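Local coordinates for PHOX (Pseudomonas fluorescens, PDB 4A9V), which is an alkaline phosphatase of the PhoX family, a beta-propeller enzyme that removes phosphate from phosphomonoesters with an iron-calcium cofactor, at residues Y288-I298 with A380-V391; R264-H272 with E366-A374. All coordinates share one frame; numbering follows the deposited sequence. Where two conformers were deposited one is given.

Contact 1: residues Y288-I298 with A380-V391; sequences YMGDDERGEFI and ATRMDRPEWIVV. With CA (calcium ion), chain R; CA (calcium ion), chain Q; FEO (mu-oxo-diiron), chain S.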
loop_
_atom_site.group_PDB
_atom_site.type_symbol
_atom_site.label_atom_id
_atom_site.label_comp_id
_atom_site.label_asym_id
_atom_site.label_seq_id
_atom_site.Cartn_x
_atom_site.Cartn_y
_atom_site.Cartn_z
ATOM N N TYR A 288 -8.062 -9.687 -1.368
ATOM C CA TYR A 288 -8.299 -9.097 -0.043
ATOM C C TYR A 288 -7.744 -7.673 -0.004
ATOM O O TYR A 288 -6.656 -7.413 -0.525
ATOM C CB TYR A 288 -7.625 -9.934 1.055
ATOM C CG TYR A 288 -8.174 -11.333 1.208
ATOM C CD1 TYR A 288 -9.352 -11.560 1.895
ATOM C CD2 TYR A 288 -7.461 -12.433 0.754
ATOM C CE1 TYR A 288 -9.830 -12.844 2.090
ATOM C CE2 TYR A 288 -7.929 -13.723 0.938
ATOM C CZ TYR A 288 -9.107 -13.926 1.631
ATOM O OH TYR A 288 -9.594 -15.200 1.837
ATOM N N MET A 289 -8.486 -6.750 0.606
ATOM C CA MET A 289 -8.188 -5.324 0.518
ATOM C C MET A 289 -8.492 -4.612 1.832
ATOM O O MET A 289 -9.621 -4.659 2.314
ATOM C CB MET A 289 -9.039 -4.684 -0.579
ATOM C CG MET A 289 -8.701 -5.165 -1.975
ATOM S SD MET A 289 -9.816 -4.509 -3.230
ATOM C CE MET A 289 -11.304 -5.444 -2.867
ATOM N N GLY A 290 -7.554 -3.792 2.291
ATOM C CA GLY A 290 -7.774 -2.931 3.445
ATOM C C GLY A 290 -8.078 -1.500 3.032
ATOM O O GLY A 290 -7.596 -1.023 2.003
ATOM N N ASP A 291 -8.872 -0.818 3.859
ATOM C CA ASP A 291 -9.172 0.614 3.745
ATOM C C ASP A 291 -8.481 1.339 4.897
ATOM O O ASP A 291 -8.893 1.195 6.048
ATOM C CB ASP A 291 -10.696 0.798 3.841
ATOM C CG ASP A 291 -11.150 2.215 3.622
ATOM O OD1 ASP A 291 -10.328 3.086 3.258
ATOM O OD2 ASP A 291 -12.375 2.453 3.752
ATOM N N ASP A 292 -7.376 2.030 4.614
ATOM C CA ASP A 292 -6.557 2.582 5.690
ATOM C C ASP A 292 -7.101 3.916 6.178
ATOM O O ASP A 292 -6.695 4.990 5.739
ATOM C CB ASP A 292 -5.093 2.709 5.286
ATOM C CG ASP A 292 -4.250 3.310 6.385
ATOM O OD1 ASP A 292 -4.767 3.465 7.512
ATOM O OD2 ASP A 292 -3.067 3.617 6.131
ATOM N N GLU A 293 -7.996 3.830 7.153
ATOM C CA GLU A 293 -8.418 4.980 7.925
ATOM C C GLU A 293 -8.916 4.451 9.262
ATOM O O GLU A 293 -9.362 3.304 9.351
ATOM C CB GLU A 293 -9.508 5.746 7.173
ATOM C CG GLU A 293 -9.904 7.054 7.830
ATOM C CD GLU A 293 -10.754 7.950 6.947
ATOM O OE1 GLU A 293 -10.610 7.934 5.706
ATOM O OE2 GLU A 293 -11.550 8.723 7.521
ATOM N N ARG A 294 -8.771 5.248 10.315
ATOM C CA ARG A 294 -9.207 4.823 11.640
ATOM C C ARG A 294 -10.685 4.465 11.579
ATOM O O ARG A 294 -11.505 5.279 11.172
ATOM C CB ARG A 294 -8.991 5.927 12.671
ATOM C CG ARG A 294 -7.534 6.214 12.976
ATOM C CD ARG A 294 -7.409 7.316 14.014
ATOM N NE ARG A 294 -7.295 8.630 13.400
ATOM C CZ ARG A 294 -6.142 9.178 13.039
ATOM N NH1 ARG A 294 -5.002 8.539 13.278
ATOM N NH2 ARG A 294 -6.144 10.256 12.270
ATOM N N GLY A 295 -11.028 3.261 12.020
ATOM C CA GLY A 295 -12.413 2.846 12.095
ATOM C C GLY A 295 -13.048 2.396 10.789
ATOM O O GLY A 295 -14.264 2.210 10.743
ATOM N N GLU A 296 -12.239 2.159 9.753
ATOM C CA GLU A 296 -12.762 1.639 8.485
ATOM C C GLU A 296 -12.489 0.128 8.366
ATOM O O GLU A 296 -12.184 -0.537 9.365
ATOM C CB GLU A 296 -12.217 2.440 7.299
ATOM C CG GLU A 296 -12.730 3.874 7.247
ATOM C CD GLU A 296 -14.208 4.037 6.908
ATOM O OE1 GLU A 296 -14.910 3.068 6.549
ATOM O OE2 GLU A 296 -14.661 5.199 6.926
ATOM N N PHE A 297 -12.773 -0.445 7.197
ATOM C CA PHE A 297 -13.057 -1.867 7.092
ATOM C C PHE A 297 -12.039 -2.653 6.255
ATOM O O PHE A 297 -11.180 -2.090 5.559
ATOM C CB PHE A 297 -14.454 -2.081 6.514
ATOM C CG PHE A 297 -15.528 -1.275 7.201
ATOM C CD1 PHE A 297 -15.656 -1.302 8.580
ATOM C CD2 PHE A 297 -16.443 -0.529 6.465
ATOM C CE1 PHE A 297 -16.688 -0.631 9.207
ATOM C CE2 PHE A 297 -17.451 0.184 7.097
ATOM C CZ PHE A 297 -17.561 0.143 8.472
ATOM N N ILE A 298 -12.177 -3.977 6.323
ATOM C CA ILE A 298 -11.452 -4.927 5.480
ATOM C C ILE A 298 -12.438 -5.582 4.513
ATOM O O ILE A 298 -13.525 -6.004 4.906
ATOM C CB ILE A 298 -10.767 -6.002 6.349
ATOM C CG1 ILE A 298 -9.700 -5.357 7.239
ATOM C CG2 ILE A 298 -10.159 -7.095 5.476
ATOM C CD1 ILE A 298 -9.197 -6.248 8.352
ATOM N N ALA A 380 -20.324 -3.955 9.031
ATOM C CA ALA A 380 -18.905 -4.287 9.069
ATOM C C ALA A 380 -18.280 -3.837 10.394
ATOM O O ALA A 380 -18.727 -2.863 11.010
ATOM C CB ALA A 380 -18.203 -3.633 7.890
ATOM N N THR A 381 -17.217 -4.520 10.806
ATOM C CA THR A 381 -16.503 -4.156 12.027
ATOM C C THR A 381 -15.473 -3.066 11.754
ATOM O O THR A 381 -14.588 -3.232 10.910
ATOM C CB THR A 381 -15.772 -5.371 12.619
ATOM O OG1 THR A 381 -16.702 -6.440 12.839
ATOM C CG2 THR A 381 -15.054 -5.009 13.914
ATOM N N ARG A 382 -15.569 -1.969 12.495
ATOM C CA ARG A 382 -14.607 -0.876 12.383
ATOM C C ARG A 382 -13.244 -1.294 12.919
ATOM O O ARG A 382 -13.152 -1.853 14.011
ATOM C CB ARG A 382 -15.132 0.329 13.162
ATOM C CG ARG A 382 -16.462 0.850 12.635
ATOM C CD ARG A 382 -16.882 2.121 13.348
ATOM N NE ARG A 382 -16.077 3.251 12.906
ATOM C CZ ARG A 382 -16.271 4.500 13.306
ATOM N NH1 ARG A 382 -17.085 4.734 14.321
ATOM N NH2 ARG A 382 -15.606 5.505 12.746
ATOM N N MET A 383 -12.193 -1.049 12.135
ATOM C CA MET A 383 -10.868 -1.603 12.407
ATOM C C MET A 383 -9.827 -0.516 12.687
ATOM O O MET A 383 -9.950 0.629 12.240
ATOM C CB MET A 383 -10.400 -2.459 11.227
ATOM C CG MET A 383 -11.345 -3.600 10.867
ATOM S SD MET A 383 -11.660 -4.783 12.189
ATOM C CE MET A 383 -10.097 -5.648 12.247
ATOM N N ASP A 384 -8.740 -0.935 13.336
ATOM C CA ASP A 384 -7.603 -0.056 13.632
ATOM C C ASP A 384 -6.666 0.085 12.413
ATOM O O ASP A 384 -5.548 -0.434 12.411
ATOM C CB ASP A 384 -6.786 -0.606 14.812
ATOM C CG ASP A 384 -7.487 -0.509 16.158
ATOM O OD1 ASP A 384 -8.569 0.111 16.250
ATOM O OD2 ASP A 384 -6.881 -1.022 17.131
ATOM N N ARG A 385 -7.109 0.840 11.414
ATOM C CA ARG A 385 -6.287 1.181 10.246
ATOM C C ARG A 385 -5.671 -0.036 9.571
ATOM O O ARG A 385 -4.450 -0.231 9.585
ATOM C CB ARG A 385 -5.197 2.181 10.607
ATOM C CG ARG A 385 -5.726 3.533 11.041
ATOM C CD ARG A 385 -4.586 4.515 11.190
ATOM N NE ARG A 385 -3.911 4.696 9.915
ATOM C CZ ARG A 385 -2.650 5.080 9.786
ATOM N NH1 ARG A 385 -2.019 5.604 10.828
ATOM N NH2 ARG A 385 -2.077 5.081 8.589
ATOM N N PRO A 386 -6.498 -0.809 8.861
ATOM C CA PRO A 386 -5.958 -1.865 8.014
ATOM C C PRO A 386 -4.997 -1.319 6.976
ATOM O O PRO A 386 -5.343 -0.397 6.233
ATOM C CB PRO A 386 -7.203 -2.453 7.338
ATOM C CG PRO A 386 -8.366 -1.977 8.134
ATOM C CD PRO A 386 -7.956 -0.669 8.722
ATOM N N GLU A 387 -3.795 -1.878 6.938
ATOM C CA GLU A 387 -2.870 -1.581 5.858
ATOM C C GLU A 387 -2.644 -2.852 5.038
ATOM O O GLU A 387 -3.601 -3.352 4.450
ATOM C CB GLU A 387 -1.623 -0.847 6.359
ATOM C CG GLU A 387 -1.977 0.572 6.805
ATOM C CD GLU A 387 -0.780 1.504 6.927
ATOM O OE1 GLU A 387 -0.086 1.422 7.961
ATOM O OE2 GLU A 387 -0.545 2.346 6.020
ATOM N N TRP A 388 -1.426 -3.367 4.931
ATOM C CA TRP A 388 -1.191 -4.443 3.967
ATOM C C TRP A 388 -1.771 -5.768 4.410
ATOM O O TRP A 388 -1.744 -6.126 5.590
ATOM C CB TRP A 388 0.296 -4.642 3.720
ATOM C CG TRP A 388 0.962 -3.523 2.980
ATOM C CD1 TRP A 388 0.909 -2.163 3.252
ATOM C CD2 TRP A 388 2.025 -3.675 1.999
ATOM N NE1 TRP A 388 1.827 -1.486 2.496
ATOM C CE2 TRP A 388 2.561 -2.347 1.761
ATOM C CE3 TRP A 388 2.634 -4.765 1.391
ATOM C CZ2 TRP A 388 3.632 -2.131 0.911
ATOM C CZ3 TRP A 388 3.732 -4.532 0.559
ATOM C CH2 TRP A 388 4.218 -3.248 0.333
ATOM N N ILE A 389 -2.171 -6.557 3.413
ATOM C CA ILE A 389 -2.619 -7.932 3.589
ATOM C C ILE A 389 -1.744 -8.847 2.738
ATOM O O ILE A 389 -1.408 -8.508 1.593
ATOM C CB ILE A 389 -4.102 -8.068 3.180
ATOM C CG1 ILE A 389 -4.964 -7.152 4.054
ATOM C CG2 ILE A 389 -4.561 -9.514 3.302
ATOM C CD1 ILE A 389 -6.408 -7.032 3.611
ATOM N N VAL A 390 -1.395 -10.013 3.285
ATOM C CA VAL A 390 -0.686 -11.029 2.509
ATOM C C VAL A 390 -1.291 -12.396 2.802
ATOM O O VAL A 390 -1.895 -12.618 3.853
ATOM C CB VAL A 390 0.838 -11.058 2.812
ATOM C CG1 VAL A 390 1.509 -9.789 2.310
ATOM C CG2 VAL A 390 1.099 -11.291 4.295
ATOM N N VAL A 391 -1.080 -13.312 1.873
ATOM C CA VAL A 391 -1.585 -14.670 1.958
ATOM C C VAL A 391 -0.378 -15.616 1.961
ATOM O O VAL A 391 0.452 -15.570 1.053
ATOM C CB VAL A 391 -2.493 -14.980 0.744
ATOM C CG1 VAL A 391 -2.987 -16.415 0.807
ATOM C CG2 VAL A 391 -3.667 -14.009 0.687
HETATM CA CA CA R . 1.180 3.554 7.452
HETATM CA CA CA Q . 1.481 2.144 4.081
HETATM FE FE1 FEO S . -0.047 4.705 1.959
HETATM FE FE2 FEO S . -1.851 3.304 4.576
HETATM O O FEO S . -0.219 3.873 3.717
HETATM O O HOH W 1 -4.803 -3.729 2.006
HETATM O O HOH W 2 -14.105 5.517 10.360
HETATM O O HOH W 3 -14.074 -4.856 8.548
HETATM O O HOH W 4 0.264 5.620 6.660
HETATM O O HOH W 5 2.074 1.277 1.798
HETATM O O HOH W 6 2.037 4.201 2.213
HETATM O O HOH W 7 3.962 1.976 3.969
HETATM O O HOH W 8 2.138 4.421 5.216
#
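At the turn E293-E296 the backbones join through G295 N to M383 O (2.9 Å) and M383 N to E296 O, while the short segments of strands 288-290 and 386-391 run roughly antiparallel, their axes 6.4 Å apart at closest approach. No direct backbone bond links those two strands. A water lies between them, accepting from G290 N and within hydrogen-bonding distance of E387 O. In one of its two conformers R385 grips D292 side-on: NE bonds OD1 at 2.8 Å and NH2 bonds OD2 at 3.0 Å. Each oxygen uses its syn lone pair, and the carboxylate and guanidinium planes are only 4° apart. CG of D292 lies opposite the backbone N (chi1 179°), which carries the carboxylate out to R385 and to the cofactor. OD2 of D292 also binds FE2 of the mu-oxo-diiron group at 2.0 Å. E387 OE2 binds the same iron at 2.2 Å, and OE1 and OE2 together chelate one calcium. OE2 reaches the second calcium as well. R385 and the iron together restrain the D292 carboxylate, and R385 probably offsets some of the negative charge. Farther out, R382 bends at chi3 so that NE meets G295 O in the carbonyl plane, at 3.0 Å. A380 CB sits over the centre of the F297 ring as a CH-pi contact, 3.5 Å from the centroid. T381 O lies at the edge of that ring. P386 CG packs on I298 CG1, and I389 CG2 on Y288 CB. E194 and E273 complete the protein ligands of FE2, and D479 and D494 share calcium ions with E387. The contact supplies two ligands, D292 and E387, to the iron-calcium site of this PhoX beta-propeller.

Contact 2: residues R264-H272 with E366-A374; sequences RTALGRFKH and EVLIHARLA. With EDO (1,2-ethanediol), chain M.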
loop_
_atom_site.group_PDB
_atom_site.type_symbol
_atom_site.label_atom_id
_atom_site.label_comp_id
_atom_site.label_asym_id
_atom_site.label_seq_id
_atom_site.Cartn_x
_atom_site.Cartn_y
_atom_site.Cartn_z
ATOM N N ARG A 264 -10.657 -0.613 -11.833
ATOM C CA ARG A 264 -11.523 -1.780 -11.718
ATOM C C ARG A 264 -12.597 -1.518 -10.654
ATOM O O ARG A 264 -12.415 -1.814 -9.472
ATOM C CB ARG A 264 -10.694 -3.020 -11.373
ATOM C CG ARG A 264 -9.715 -3.412 -12.467
ATOM C CD ARG A 264 -10.425 -3.846 -13.741
ATOM N NE ARG A 264 -9.489 -4.324 -14.753
ATOM C CZ ARG A 264 -9.826 -4.639 -15.999
ATOM N NH1 ARG A 264 -11.095 -4.595 -16.380
ATOM N NH2 ARG A 264 -8.894 -5.004 -16.858
ATOM N N THR A 265 -13.719 -0.942 -11.072
ATOM C CA THR A 265 -14.715 -0.475 -10.118
ATOM C C THR A 265 -15.430 -1.595 -9.351
ATOM O O THR A 265 -15.985 -1.337 -8.284
ATOM C CB THR A 265 -15.741 0.498 -10.736
ATOM O OG1 THR A 265 -16.536 -0.172 -11.726
ATOM C CG2 THR A 265 -15.045 1.711 -11.344
ATOM N N ALA A 266 -15.397 -2.831 -9.850
ATOM C CA ALA A 266 -16.002 -3.936 -9.112
ATOM C C ALA A 266 -15.334 -4.172 -7.760
ATOM O O ALA A 266 -15.921 -4.804 -6.886
ATOM C CB ALA A 266 -15.992 -5.218 -9.931
ATOM N N LEU A 267 -14.104 -3.693 -7.590
ATOM C CA LEU A 267 -13.367 -3.892 -6.344
ATOM C C LEU A 267 -13.633 -2.781 -5.323
ATOM O O LEU A 267 -13.151 -2.854 -4.193
ATOM C CB LEU A 267 -11.862 -4.031 -6.618
ATOM C CG LEU A 267 -11.377 -5.421 -7.041
ATOM C CD1 LEU A 267 -12.043 -5.916 -8.322
ATOM C CD2 LEU A 267 -9.862 -5.419 -7.195
ATOM N N GLY A 268 -14.495 -1.827 -5.673
ATOM C CA GLY A 268 -14.978 -0.841 -4.711
ATOM C C GLY A 268 -14.086 0.384 -4.580
ATOM O O GLY A 268 -12.897 0.337 -4.917
ATOM N N ARG A 269 -14.674 1.472 -4.092
ATOM C CA ARG A 269 -13.971 2.737 -3.905
ATOM C C ARG A 269 -13.796 3.014 -2.418
ATOM O O ARG A 269 -14.772 3.026 -1.661
ATOM C CB ARG A 269 -14.755 3.881 -4.560
ATOM C CG ARG A 269 -14.175 5.256 -4.284
ATOM C CD ARG A 269 -14.825 6.291 -5.178
ATOM N NE ARG A 269 -14.560 7.655 -4.737
ATOM C CZ ARG A 269 -15.274 8.308 -3.827
ATOM N NH1 ARG A 269 -16.293 7.726 -3.216
ATOM N NH2 ARG A 269 -14.919 9.533 -3.479
ATOM N N PHE A 270 -12.548 3.211 -2.006
ATOM C CA PHE A 270 -12.169 3.510 -0.631
ATOM C C PHE A 270 -10.665 3.808 -0.651
ATOM O O PHE A 270 -10.098 4.008 -1.728
ATOM C CB PHE A 270 -12.584 2.394 0.375
ATOM C CG PHE A 270 -12.188 0.987 -0.023
ATOM C CD1 PHE A 270 -10.970 0.453 0.374
ATOM C CD2 PHE A 270 -13.127 0.129 -0.579
ATOM C CE1 PHE A 270 -10.667 -0.875 0.138
ATOM C CE2 PHE A 270 -12.831 -1.195 -0.815
ATOM C CZ PHE A 270 -11.614 -1.706 -0.429
ATOM N N LYS A 271 -10.055 3.985 0.515
ATOM C CA LYS A 271 -8.653 4.370 0.572
ATOM C C LYS A 271 -7.783 3.105 0.589
ATOM O O LYS A 271 -7.366 2.611 1.638
ATOM C CB LYS A 271 -8.406 5.315 1.749
ATOM C CG LYS A 271 -9.224 6.577 1.596
ATOM C CD LYS A 271 -8.943 7.652 2.626
ATOM C CE LYS A 271 -9.955 8.774 2.470
ATOM N NZ LYS A 271 -9.798 9.842 3.491
ATOM N N HIS A 272 -7.652 2.513 -0.595
ATOM C CA HIS A 272 -7.038 1.197 -0.749
ATOM C C HIS A 272 -5.582 1.216 -0.362
ATOM O O HIS A 272 -4.806 1.982 -0.932
ATOM C CB HIS A 272 -7.115 0.766 -2.209
ATOM C CG HIS A 272 -8.498 0.432 -2.687
ATOM N ND1 HIS A 272 -9.007 -0.817 -2.592
ATOM C CD2 HIS A 272 -9.449 1.196 -3.340
ATOM C CE1 HIS A 272 -10.227 -0.842 -3.144
ATOM N NE2 HIS A 272 -10.502 0.382 -3.598
ATOM N N GLU A 366 -23.603 2.665 -7.433
ATOM C CA GLU A 366 -23.530 3.488 -6.230
ATOM C C GLU A 366 -23.024 2.731 -5.009
ATOM O O GLU A 366 -22.327 3.293 -4.172
ATOM C CB GLU A 366 -24.891 4.119 -5.941
ATOM C CG GLU A 366 -25.299 5.121 -7.005
ATOM C CD GLU A 366 -26.492 5.979 -6.624
ATOM O OE1 GLU A 366 -27.037 5.830 -5.508
ATOM O OE2 GLU A 366 -26.820 6.888 -7.415
ATOM N N VAL A 367 -23.371 1.453 -4.909
ATOM C CA VAL A 367 -22.825 0.598 -3.864
ATOM C C VAL A 367 -21.299 0.594 -3.915
ATOM O O VAL A 367 -20.636 0.666 -2.881
ATOM C CB VAL A 367 -23.386 -0.836 -3.969
ATOM C CG1 VAL A 367 -22.733 -1.745 -2.940
ATOM C CG2 VAL A 367 -24.898 -0.826 -3.793
ATOM N N LEU A 368 -20.745 0.512 -5.117
ATOM C CA LEU A 368 -19.296 0.431 -5.285
ATOM C C LEU A 368 -18.614 1.789 -5.078
ATOM O O LEU A 368 -17.602 1.886 -4.382
ATOM C CB LEU A 368 -18.970 -0.126 -6.671
ATOM C CG LEU A 368 -19.454 -1.560 -6.899
ATOM C CD1 LEU A 368 -19.397 -1.896 -8.379
ATOM C CD2 LEU A 368 -18.648 -2.542 -6.070
ATOM N N ILE A 369 -19.189 2.844 -5.646
ATOM C CA ILE A 369 -18.641 4.189 -5.499
ATOM C C ILE A 369 -18.660 4.601 -4.023
ATOM O O ILE A 369 -17.752 5.281 -3.545
ATOM C CB ILE A 369 -19.421 5.187 -6.381
ATOM C CG1 ILE A 369 -19.273 4.828 -7.865
ATOM C CG2 ILE A 369 -18.954 6.613 -6.132
ATOM C CD1 ILE A 369 -20.290 5.502 -8.763
ATOM N N HIS A 370 -19.703 4.173 -3.316
ATOM C CA HIS A 370 -19.887 4.481 -1.902
ATOM C C HIS A 370 -19.793 3.238 -1.057
ATOM O O HIS A 370 -20.535 3.061 -0.088
ATOM C CB HIS A 370 -21.224 5.182 -1.701
ATOM C CG HIS A 370 -21.296 6.511 -2.390
ATOM N ND1 HIS A 370 -22.454 7.067 -2.793
ATOM C CD2 HIS A 370 -20.292 7.420 -2.707
ATOM C CE1 HIS A 370 -22.200 8.264 -3.355
ATOM N NE2 HIS A 370 -20.876 8.474 -3.310
ATOM N N ALA A 371 -18.770 2.431 -1.319
ATOM C CA ALA A 371 -18.600 1.163 -0.625
ATOM C C ALA A 371 -18.522 1.335 0.892
ATOM O O ALA A 371 -19.020 0.490 1.628
ATOM C CB ALA A 371 -17.376 0.444 -1.148
ATOM N N ARG A 372 -17.890 2.408 1.370
ATOM C CA ARG A 372 -17.802 2.628 2.810
ATOM C C ARG A 372 -19.199 2.691 3.422
ATOM O O ARG A 372 -19.431 2.178 4.518
ATOM C CB ARG A 372 -17.062 3.931 3.112
ATOM C CG ARG A 372 -15.553 3.858 2.951
ATOM C CD ARG A 372 -14.894 5.149 3.407
ATOM N NE ARG A 372 -13.456 5.001 3.502
ATOM C CZ ARG A 372 -12.642 5.921 3.993
ATOM N NH1 ARG A 372 -13.098 7.120 4.343
ATOM N NH2 ARG A 372 -11.368 5.623 4.167
ATOM N N LEU A 373 -20.090 3.441 2.782
ATOM C CA LEU A 373 -21.443 3.620 3.287
ATOM C C LEU A 373 -22.210 2.309 3.248
ATOM O O LEU A 373 -22.971 2.005 4.153
ATOM C CB LEU A 373 -22.183 4.686 2.479
ATOM C CG LEU A 373 -21.677 6.106 2.714
ATOM C CD1 LEU A 373 -22.451 7.077 1.836
ATOM C CD2 LEU A 373 -21.821 6.502 4.175
ATOM N N ALA A 374 -22.035 1.541 2.179
ATOM C CA ALA A 374 -22.723 0.260 2.060
ATOM C C ALA A 374 -22.239 -0.705 3.146
ATOM O O ALA A 374 -23.033 -1.429 3.754
ATOM C CB ALA A 374 -22.505 -0.330 0.674
HETATM C C1 EDO M . -4.320 -4.166 -17.692
HETATM O O1 EDO M . -3.980 -5.396 -18.342
HETATM C C2 EDO M . -5.796 -4.192 -17.314
HETATM O O2 EDO M . -6.413 -5.335 -17.920
#
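L368 meets the loop first, from the end of helix 364-369. Its carbonyl O accepts a hydrogen bond from R269 N at 3.0 Å, with the donor tilted 30° from the carbonyl plane. Its side chain reaches back to the turn before G268: CD1 touches T265 O at 3.5 Å, and CD2 lies against A266 O. I369 offers its carbonyl O to the guanidinium of R269. NH1 gives a bond of 2.9 Å and 154°, nearly in the guanidinium plane. With CG anti to the backbone N (chi1 174°) and the chain extended to NE, R269 CB, CG and CD pass beside I369 O before NH1 bonds it. R269 therefore holds two successive carbonyls at this helix end, one by backbone and one by side chain. H370 is both the first residue beyond that helix and the N-cap of the next. A371 turns its CB to R269 O, 3.7 Å away, and to the edge of the F270 ring. R372 extends across the loop, and its NH2 lies 3.5 Å from K271 CG. D291 and E293 hold its guanidinium; K271 NZ pairs with E293 and bonds Y216 O. Helix 211-216 touches H370 and L373, strand 296-303 lies against A266 and R372, and strand 284-290 packs on F270 through M289. The loop after strand 262-264 is thus held between two short consecutive helices and the propeller strands.

How the contacts relate
The centres of contact 1 and contact 2 lie 14 Å apart, and the two meet directly. R372 of contact 2 forms salt bridges with contact 1: NE to D291 OD2 is 2.8 Å, and NH2 to E293 OE1 is 2.9 Å. These acids flank the iron ligand D292, and the backbone of K271 bonds that of D292, so contact 2 is tied to the segment that carries the ligand. M289 CE also packs on L267 O at 3.4 Å. The segments alternate along the chain, and helix 371-377 is followed by strand 383-384. Contact 1 supplies D292 to FE2 and E387 to FE2 and both calcium ions. The nearest atoms of the K271 side chain and the mu-oxo-diiron group are about 7 Å apart.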